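Local coordinates for protein A52 (Vaccinia virus, PDB 2VVW), which suppresses host innate immunity as a Bcl-2-like protein, associating with IRAK2 to inhibit NF-kappa-B signalling and with TRAF6 to activate p38, at residues D78-Y83 with L126-L131. Numbering follows the deposited sequence. Where two conformers were deposited one is given.
Sequences DNFIDY and LRAIKL
Ile81 of helix 76-90 is the central residue of this apolar contact with helix 123-132, meeting Arg127, Ala128 and Leu131. The two helical segments run nearly parallel, at 15°, with axes 10.1 Å apart. The small side chain of Ala128 faces Ile81, and the CA atoms of Ile81 and Ala128 come within 6.2 Å. Chi1 of -67° sets CG1 of Ile81 beside the backbone N and CG2 beside the carbonyl carbon, so the branches point to different residues. The bend at chi2 then carries CD1 to the backbone of the facing helix, 3.9 Å from Ala128 N. The same methyl lies 4.0 Å from Ala128 CB and also touches Arg127 CB. The shorter branch puts CG2 of Ile81 3.9 Å from CD1 of Leu131, one turn further along. The Ile81 and Leu131 side chains cross at about a right angle.

Phe80 points its CG anti to the backbone N (chi1 175°). This turns the ring toward helix 96-115, and its CE2 meets Ala128 CB obliquely at 3.7 Å. The ring also packs on Cys106 and Val109 of helix 96-115, while Ala128 touches Met102 of that helix. In the conformer given, Arg127 starts extended and bends at chi3. Its NH1 there lies 5.0 Å from Asp78 OD1, and the opposite charges are near but not in contact. Arg127 also packs on Ile5 of the second subunit. No hydrogen bond links the two segments. The arrangement is side-by-side packing of two near-parallel amphipathic helices, both resting on helix 96-115, within the all-helical Bcl-2-like fold of poxvirus proteins.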
ATOM      1  N   ASP A  78     -11.191 -15.166   6.867  1.00 23.22           N
ATOM      2  CA  ASP A  78     -10.970 -16.611   6.884  1.00 22.74           C
ATOM      3  C   ASP A  78     -12.008 -17.394   6.070  1.00 21.59           C
ATOM      4  O   ASP A  78     -11.672 -18.397   5.424  1.00 21.38           O
ATOM      5  CB  ASP A  78     -10.961 -17.111   8.321  1.00 26.07           C
ATOM      6  CG  ASP A  78      -9.725 -16.674   9.083  1.00 29.07           C
ATOM      7  OD1 ASP A  78      -8.652 -16.512   8.458  1.00 31.48           O
ATOM      8  OD2 ASP A  78      -9.840 -16.490  10.310  1.00 31.44           O
ATOM      9  N   ASN A  79     -13.268 -16.960   6.136  1.00 20.35           N
ATOM     10  CA  ASN A  79     -14.345 -17.516   5.282  1.00 21.70           C
ATOM     11  C   ASN A  79     -14.054 -17.321   3.781  1.00 20.98           C
ATOM     12  O   ASN A  79     -14.304 -18.207   2.958  1.00 18.72           O
ATOM     13  CB  ASN A  79     -15.699 -16.863   5.624  1.00 21.76           C
ATOM     14  CG  ASN A  79     -16.201 -17.224   7.008  1.00 25.67           C
ATOM     15  OD1 ASN A  79     -15.662 -18.115   7.671  1.00 23.30           O
ATOM     16  ND2 ASN A  79     -17.247 -16.530   7.455  1.00 23.17           N
ATOM     17  N   PHE A  80     -13.530 -16.148   3.425  1.00 19.56           N
ATOM     18  CA  PHE A  80     -13.114 -15.890   2.056  1.00 18.97           C
ATOM     19  C   PHE A  80     -12.010 -16.850   1.597  1.00 18.93           C
ATOM     20  O   PHE A  80     -12.084 -17.410   0.512  1.00 18.57           O
ATOM     21  CB  PHE A  80     -12.632 -14.459   1.925  1.00 21.29           C
ATOM     22  CG  PHE A  80     -12.076 -14.124   0.566  1.00 23.84           C
ATOM     23  CD1 PHE A  80     -12.884 -14.141  -0.547  1.00 26.34           C
ATOM     24  CD2 PHE A  80     -10.738 -13.789   0.414  1.00 27.72           C
ATOM     25  CE1 PHE A  80     -12.367 -13.818  -1.804  1.00 29.90           C
ATOM     26  CE2 PHE A  80     -10.224 -13.476  -0.832  1.00 27.67           C
ATOM     27  CZ  PHE A  80     -11.041 -13.482  -1.930  1.00 23.50           C
ATOM     28  N   ILE A  81     -10.989 -17.028   2.429  1.00 17.84           N
ATOM     29  CA  ILE A  81      -9.879 -17.936   2.091  1.00 18.23           C
ATOM     30  C   ILE A  81     -10.403 -19.383   1.954  1.00 18.94           C
ATOM     31  O   ILE A  81     -10.009 -20.118   1.023  1.00 20.70           O
ATOM     32  CB  ILE A  81      -8.735 -17.826   3.129  1.00 19.59           C
ATOM     33  CG1 ILE A  81      -8.055 -16.434   3.069  1.00 19.35           C
ATOM     34  CG2 ILE A  81      -7.678 -18.928   2.950  1.00 18.15           C
ATOM     35  CD1 ILE A  81      -7.323 -16.121   1.733  1.00 18.12           C
ATOM     36  N   ASP A  82     -11.280 -19.800   2.874  1.00 19.46           N
ATOM     37  CA  ASP A  82     -11.873 -21.142   2.822  1.00 20.47           C
ATOM     38  C   ASP A  82     -12.573 -21.324   1.468  1.00 21.44           C
ATOM     39  O   ASP A  82     -12.400 -22.341   0.801  1.00 20.70           O
ATOM     40  CB  ASP A  82     -12.819 -21.363   4.014  1.00 21.65           C
ATOM     41  CG  ASP A  82     -13.526 -22.710   3.979  1.00 23.27           C
ATOM     42  OD1 ASP A  82     -14.523 -22.813   3.248  1.00 23.70           O
ATOM     43  OD2 ASP A  82     -13.108 -23.656   4.690  1.00 21.00           O
ATOM     44  N   TYR A  83     -13.321 -20.297   1.060  1.00 19.97           N
ATOM     45  CA  TYR A  83     -14.046 -20.288  -0.221  1.00 21.90           C
ATOM     46  C   TYR A  83     -13.159 -20.420  -1.461  1.00 20.09           C
ATOM     47  O   TYR A  83     -13.486 -21.152  -2.408  1.00 20.41           O
ATOM     48  CB  TYR A  83     -14.895 -19.006  -0.302  1.00 21.04           C
ATOM     49  CG  TYR A  83     -15.620 -18.820  -1.609  1.00 25.39           C
ATOM     50  CD1 TYR A  83     -16.830 -19.463  -1.851  1.00 26.60           C
ATOM     51  CD2 TYR A  83     -15.107 -17.978  -2.605  1.00 27.31           C
ATOM     52  CE1 TYR A  83     -17.502 -19.306  -3.073  1.00 28.43           C
ATOM     53  CE2 TYR A  83     -15.773 -17.818  -3.825  1.00 27.81           C
ATOM     54  CZ  TYR A  83     -16.968 -18.479  -4.048  1.00 27.61           C
ATOM     55  OH  TYR A  83     -17.639 -18.321  -5.249  1.00 29.62           O
ATOM     56  N   LEU A 126      -4.089 -10.880  -1.400  1.00 23.39           N
ATOM     57  CA  LEU A 126      -2.773 -11.357  -1.821  1.00 24.45           C
ATOM     58  C   LEU A 126      -2.593 -12.798  -1.418  1.00 24.39           C
ATOM     59  O   LEU A 126      -2.029 -13.595  -2.190  1.00 23.20           O
ATOM     60  CB  LEU A 126      -1.625 -10.525  -1.229  1.00 26.40           C
ATOM     61  CG  LEU A 126      -1.762  -8.998  -1.249  1.00 31.34           C
ATOM     62  CD1 LEU A 126      -0.573  -8.307  -0.536  1.00 33.76           C
ATOM     63  CD2 LEU A 126      -1.926  -8.518  -2.660  1.00 29.77           C
ATOM     64  N   ARG A 127      -3.033 -13.145  -0.203  1.00 23.86           N
ATOM     65  CA  ARG A 127      -2.921 -14.537   0.261  0.60 24.57           C
ATOM     66  C   ARG A 127      -3.716 -15.436  -0.684  1.00 22.91           C
ATOM     67  O   ARG A 127      -3.262 -16.488  -1.066  1.00 21.79           O
ATOM     68  CB  ARG A 127      -3.426 -14.684   1.708  0.60 24.54           C
ATOM     69  CG  ARG A 127      -3.082 -16.019   2.362  0.60 27.38           C
ATOM     70  CD  ARG A 127      -3.619 -16.154   3.791  0.60 29.29           C
ATOM     71  NE  ARG A 127      -3.244 -15.059   4.687  0.60 31.23           N
ATOM     72  CZ  ARG A 127      -3.465 -15.057   6.006  0.60 34.53           C
ATOM     73  NH1 ARG A 127      -4.047 -16.095   6.598  0.60 38.32           N
ATOM     74  NH2 ARG A 127      -3.099 -14.015   6.746  0.60 33.03           N
ATOM     75  N   ALA A 128      -4.904 -14.995  -1.064  1.00 21.26           N
ATOM     76  CA  ALA A 128      -5.757 -15.771  -1.971  1.00 22.45           C
ATOM     77  C   ALA A 128      -5.082 -16.002  -3.330  1.00 22.76           C
ATOM     78  O   ALA A 128      -5.084 -17.124  -3.838  1.00 23.75           O
ATOM     79  CB  ALA A 128      -7.108 -15.048  -2.164  1.00 18.53           C
ATOM     80  N   ILE A 129      -4.514 -14.932  -3.904  1.00 24.44           N
ATOM     81  CA  ILE A 129      -3.816 -14.990  -5.211  1.00 24.85           C
ATOM     82  C   ILE A 129      -2.683 -15.984  -5.170  1.00 25.52           C
ATOM     83  O   ILE A 129      -2.530 -16.796  -6.078  1.00 24.71           O
ATOM     84  CB  ILE A 129      -3.240 -13.589  -5.648  1.00 25.25           C
ATOM     85  CG1 ILE A 129      -4.364 -12.604  -5.971  1.00 26.05           C
ATOM     86  CG2 ILE A 129      -2.295 -13.713  -6.846  1.00 27.47           C
ATOM     87  CD1 ILE A 129      -5.291 -13.014  -7.055  1.00 29.36           C
ATOM     88  N   LYS A 130      -1.902 -15.947  -4.096  1.00 27.41           N
ATOM     89  CA  LYS A 130      -0.794 -16.896  -3.933  1.00 29.82           C
ATOM     90  C   LYS A 130      -1.261 -18.359  -3.836  1.00 30.21           C
ATOM     91  O   LYS A 130      -0.555 -19.261  -4.289  1.00 31.16           O
ATOM     92  CB  LYS A 130       0.042 -16.533  -2.705  1.00 30.96           C
ATOM     93  CG  LYS A 130       0.967 -15.320  -2.883  1.00 35.10           C
ATOM     94  CD  LYS A 130       1.430 -14.790  -1.511  1.00 36.96           C
ATOM     95  CE  LYS A 130       2.676 -13.894  -1.600  1.00 42.27           C
ATOM     96  NZ  LYS A 130       2.912 -13.078  -0.338  1.00 44.54           N
ATOM     97  N   LEU A 131      -2.437 -18.601  -3.248  1.00 30.41           N
ATOM     98  CA  LEU A 131      -2.998 -19.968  -3.156  1.00 30.02           C
ATOM     99  C   LEU A 131      -3.497 -20.473  -4.504  1.00 28.94           C
ATOM    100  O   LEU A 131      -3.452 -21.669  -4.791  1.00 29.27           O
ATOM    101  CB  LEU A 131      -4.197 -20.033  -2.188  1.00 30.21           C
ATOM    102  CG  LEU A 131      -3.987 -20.115  -0.679  1.00 30.57           C
ATOM    103  CD1 LEU A 131      -5.346 -19.983   0.003  1.00 31.24           C
ATOM    104  CD2 LEU A 131      -3.291 -21.421  -0.286  1.00 32.76           C
TER